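Local coordinates for FAD-binding PCMH-type domain-containing protein (Gibberella zeae, PDB 6YJO) that probably acts as an oxidoreductase on oligosaccharides, using an FAD cofactor linked covalently to the protein at two points, at residues Gly330-Leu333 / Asp334-Arg337; His424-Tyr427 / Ala428-Ala431. One frame throughout, in Å; residues are numbered along the deposited sequence.

How the contacts relate
Both contacts are local turns, met one after the other along the chain; neither nests within nor crosses the other. After helix 320-326, the 330-337 stretch forms contact 1, a tight turn in the long loop that leads to strand 346-352. That strand is one edge of the seven-stranded antiparallel sheet, and its neighbour there is 417-423. When 417-423 ends, contact 2 closes the short connection into helix 431-446. Contact 1 lies between helices 320-326 and 142-152, near the covalently held FAD, whereas contact 2 makes the turn from strand to helix at the surface, away from the annotated sites. Their centres are about 28 Å apart and their nearest atoms about 12 Å.

Contact 1: Gly330-Leu333 / Asp334-Arg337; sequences GQAL and DQRR
The side chain of Q335 folds back on the chain before it, and its amide nitrogen NE2 gives a weak hydrogen bond of 2.9 Å to the backbone O of A332. Two bends make this possible: CG lies beside the backbone N (chi1 -74°), and a further turn at chi2 (-57°) swings the amide back toward A332. On the way CG passes 3.4 Å from the same A332 oxygen. A glutamine suits the place, being long enough to double back and still carry an N-H donor. The Q331 side chain crosses that of Q335 at about a right angle, with the two amide planes only 3° apart. What brings Q335 round is an inverse gamma turn centred on D334, in which Q335 N bonds to the O of L333; at 2.5 Å this bond is very short, and its exact length is doubtful. L333 turns its isobutyl group away from the turn and packs it between I321 and L324 of helix 320-326 and T147 of helix 142-152, a buried place fitted to a branched apolar chain. The D334 carboxylate takes a partner beyond the turn: OD1 meets H144 of helix 142-152 in a weak hydrogen bond. Q331 brings the loop close to the cofactor: its side chain lies about 7 Å from the FAD and about 6 Å from that of H102, a covalent FAD attachment point.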
loop_
_atom_site.group_PDB
_atom_site.type_symbol
_atom_site.label_atom_id
_atom_site.label_comp_id
_atom_site.label_asym_id
_atom_site.label_seq_id
_atom_site.Cartn_x
_atom_site.Cartn_y
_atom_site.Cartn_z
ATOM N N GLY A 330 -1.377 11.053 14.554
ATOM C CA GLY A 330 -2.073 12.306 14.765
ATOM C C GLY A 330 -3.302 12.529 13.906
ATOM O O GLY A 330 -4.058 13.473 14.174
ATOM N N GLN A 331 -3.531 11.703 12.887
ATOM C CA GLN A 331 -4.638 11.902 11.960
ATOM C C GLN A 331 -5.903 11.232 12.483
ATOM O O GLN A 331 -5.883 10.054 12.856
ATOM C CB GLN A 331 -4.285 11.348 10.581
ATOM C CG GLN A 331 -3.448 12.291 9.739
ATOM C CD GLN A 331 -4.241 12.920 8.612
ATOM O OE1 GLN A 331 -4.487 14.126 8.609
ATOM N NE2 GLN A 331 -4.647 12.102 7.646
ATOM N N ALA A 332 -7.002 11.983 12.496
ATOM C CA ALA A 332 -8.276 11.429 12.931
ATOM C C ALA A 332 -8.711 10.314 11.985
ATOM O O ALA A 332 -8.558 10.420 10.767
ATOM C CB ALA A 332 -9.332 12.532 12.990
ATOM N N LEU A 333 -9.264 9.239 12.552
ATOM C CA LEU A 333 -9.547 8.041 11.764
ATOM C C LEU A 333 -10.525 8.342 10.632
ATOM O O LEU A 333 -10.205 8.149 9.456
ATOM C CB LEU A 333 -10.088 6.929 12.672
ATOM C CG LEU A 333 -9.095 6.101 13.497
ATOM C CD1 LEU A 333 -9.741 4.784 13.901
ATOM C CD2 LEU A 333 -7.789 5.833 12.741
ATOM N N ASP A 334 -11.712 8.848 10.966
ATOM C CA ASP A 334 -12.782 8.987 9.982
ATOM C C ASP A 334 -12.441 10.052 8.945
ATOM O O ASP A 334 -13.072 11.110 8.908
ATOM C CB ASP A 334 -14.105 9.320 10.684
ATOM C CG ASP A 334 -15.304 9.203 9.760
ATOM O OD1 ASP A 334 -15.105 8.933 8.558
ATOM O OD2 ASP A 334 -16.447 9.376 10.238
ATOM N N GLN A 335 -11.460 9.770 8.085
ATOM C CA GLN A 335 -11.064 10.700 7.031
ATOM C C GLN A 335 -12.057 10.628 5.880
ATOM O O GLN A 335 -12.422 9.535 5.436
ATOM C CB GLN A 335 -9.662 10.376 6.506
ATOM C CG GLN A 335 -8.506 10.750 7.420
ATOM C CD GLN A 335 -8.489 12.226 7.788
ATOM O OE1 GLN A 335 -9.071 13.058 7.095
ATOM N NE2 GLN A 335 -7.836 12.549 8.900
ATOM N N ARG A 336 -12.484 11.789 5.388
ATOM C CA ARG A 336 -13.391 11.872 4.251
ATOM C C ARG A 336 -13.044 13.103 3.428
ATOM O O ARG A 336 -12.119 13.858 3.750
ATOM C CB ARG A 336 -14.855 11.931 4.700
ATOM C CG ARG A 336 -15.313 10.708 5.469
ATOM C CD ARG A 336 -16.784 10.782 5.838
ATOM N NE ARG A 336 -17.656 10.610 4.679
ATOM C CZ ARG A 336 -18.910 10.173 4.739
ATOM N NH1 ARG A 336 -19.459 9.842 5.901
ATOM N NH2 ARG A 336 -19.620 10.053 3.625
ATOM N N ARG A 337 -13.803 13.303 2.367
ATOM C CA ARG A 337 -13.676 14.468 1.507
ATOM C C ARG A 337 -14.346 15.676 2.161
ATOM O O ARG A 337 -15.434 15.549 2.728
ATOM C CB ARG A 337 -14.312 14.189 0.148
ATOM C CG ARG A 337 -14.304 15.357 -0.810
ATOM C CD ARG A 337 -14.846 14.938 -2.166
ATOM N NE ARG A 337 -14.628 15.966 -3.179
ATOM C CZ ARG A 337 -13.490 16.127 -3.846
ATOM N NH1 ARG A 337 -12.457 15.329 -3.604
ATOM N NH2 ARG A 337 -13.381 17.090 -4.751
#

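Contact 2: His424-Tyr427 / Ala428-Ala431; sequences HGNY and ATHA
N426 reaches across the turn with its amide oxygen OD1, on which donors from T429 and H430 converge. CG of N426 stands anti to its own backbone N (chi1 161°), which carries the amide forward over the chain that follows. That chain begins with A428, a small residue whose methyl CB lies 4.0 Å from N426 ND2, so that the amide can pack alongside it. T429 comes next and supplies the hydroxyl donor: OG1 bonds to N426 OD1 at 2.9 Å, approaching from 29° out of the carbonyl plane. Its chi1 of 77° sets OG1 between the backbone N and the carbonyl carbon, which faces it toward the asparagine, and threonine suits the place because its hydroxyl sits on CB, close enough to the backbone to meet the amide oxygen within the turn. H430 then contributes twice. Its backbone N gives OD1 a weak bond of 2.8 Å, and ring atom ND1 adds a longer weak one at 3.3 Å; T429 CB sits over one face of the imidazole, offset toward its rim. H430 is also the N-cap of helix 431-446, so the strand-to-helix connection closes here. A431, the first helical residue, sets its methyl 3.7 Å from CD2 of Y427, and its small size lets the aromatic ring lie close to the helix start. The ring has partners beyond the turn: its hydroxyl bonds to D423, and R377 makes a cation-pi contact with it while also bonding to the backbone O of N426. With the hydroxyl bond and two weaker N-H bonds all meeting OD1, the N426 amide is probably held with its oxygen toward the helix start.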
loop_
_atom_site.group_PDB
_atom_site.type_symbol
_atom_site.label_atom_id
_atom_site.label_comp_id
_atom_site.label_asym_id
_atom_site.label_seq_id
_atom_site.Cartn_x
_atom_site.Cartn_y
_atom_site.Cartn_z
ATOM N N HIS A 424 12.434 12.322 3.871
ATOM C CA HIS A 424 11.575 13.496 3.822
ATOM C C HIS A 424 12.423 14.753 3.973
ATOM O O HIS A 424 12.198 15.564 4.876
ATOM C CB HIS A 424 10.490 13.413 4.902
ATOM C CG HIS A 424 9.511 12.294 4.690
ATOM N ND1 HIS A 424 8.180 12.512 4.404
ATOM C CD2 HIS A 424 9.675 10.950 4.713
ATOM C CE1 HIS A 424 7.566 11.350 4.265
ATOM N NE2 HIS A 424 8.451 10.386 4.447
ATOM N N GLY A 425 13.410 14.909 3.097
ATOM C CA GLY A 425 14.269 16.071 3.128
ATOM C C GLY A 425 14.023 17.009 1.970
ATOM O O GLY A 425 12.881 17.190 1.537
ATOM N N ASN A 426 15.097 17.599 1.455
ATOM C CA ASN A 426 15.019 18.620 0.420
ATOM C C ASN A 426 15.076 17.968 -0.954
ATOM O O ASN A 426 15.927 17.108 -1.203
ATOM C CB ASN A 426 16.156 19.633 0.583
ATOM C CG ASN A 426 16.420 20.423 -0.682
ATOM O OD1 ASN A 426 17.430 20.214 -1.358
ATOM N ND2 ASN A 426 15.505 21.324 -1.019
ATOM N N TYR A 427 14.161 18.373 -1.840
ATOM C CA TYR A 427 14.085 17.802 -3.175
ATOM C C TYR A 427 13.975 18.845 -4.275
ATOM O O TYR A 427 13.815 18.471 -5.444
ATOM C CB TYR A 427 12.912 16.817 -3.276
ATOM C CG TYR A 427 13.201 15.527 -2.559
ATOM C CD1 TYR A 427 12.901 15.380 -1.212
ATOM C CD2 TYR A 427 13.813 14.468 -3.217
ATOM C CE1 TYR A 427 13.180 14.205 -0.543
ATOM C CE2 TYR A 427 14.096 13.289 -2.558
ATOM C CZ TYR A 427 13.778 13.163 -1.221
ATOM O OH TYR A 427 14.063 11.990 -0.565
ATOM N N ALA A 428 14.047 20.131 -3.941
ATOM C CA ALA A 428 14.207 21.155 -4.960
ATOM C C ALA A 428 15.652 21.146 -5.441
ATOM O O ALA A 428 15.926 20.837 -6.605
ATOM C CB ALA A 428 13.820 22.528 -4.415
ATOM N N THR A 429 16.585 21.449 -4.538
ATOM C CA THR A 429 17.977 21.643 -4.915
ATOM C C THR A 429 18.836 20.393 -4.748
ATOM O O THR A 429 19.862 20.275 -5.428
ATOM C CB THR A 429 18.590 22.782 -4.096
ATOM O OG1 THR A 429 18.877 22.318 -2.773
ATOM C CG2 THR A 429 17.629 23.958 -4.015
ATOM N N HIS A 430 18.461 19.471 -3.862
ATOM C CA HIS A 430 19.245 18.268 -3.594
ATOM C C HIS A 430 18.361 17.033 -3.655
ATOM O O HIS A 430 18.342 16.194 -2.753
ATOM C CB HIS A 430 19.954 18.367 -2.246
ATOM C CG HIS A 430 20.935 19.494 -2.166
ATOM N ND1 HIS A 430 20.759 20.577 -1.330
ATOM C CD2 HIS A 430 22.089 19.720 -2.836
ATOM C CE1 HIS A 430 21.770 21.415 -1.482
ATOM N NE2 HIS A 430 22.590 20.918 -2.391
ATOM N N ALA A 431 17.608 16.905 -4.749
ATOM C CA ALA A 431 16.742 15.742 -4.910
ATOM C C ALA A 431 17.539 14.476 -5.186
ATOM O O ALA A 431 17.161 13.398 -4.719
ATOM C CB ALA A 431 15.736 15.987 -6.032
#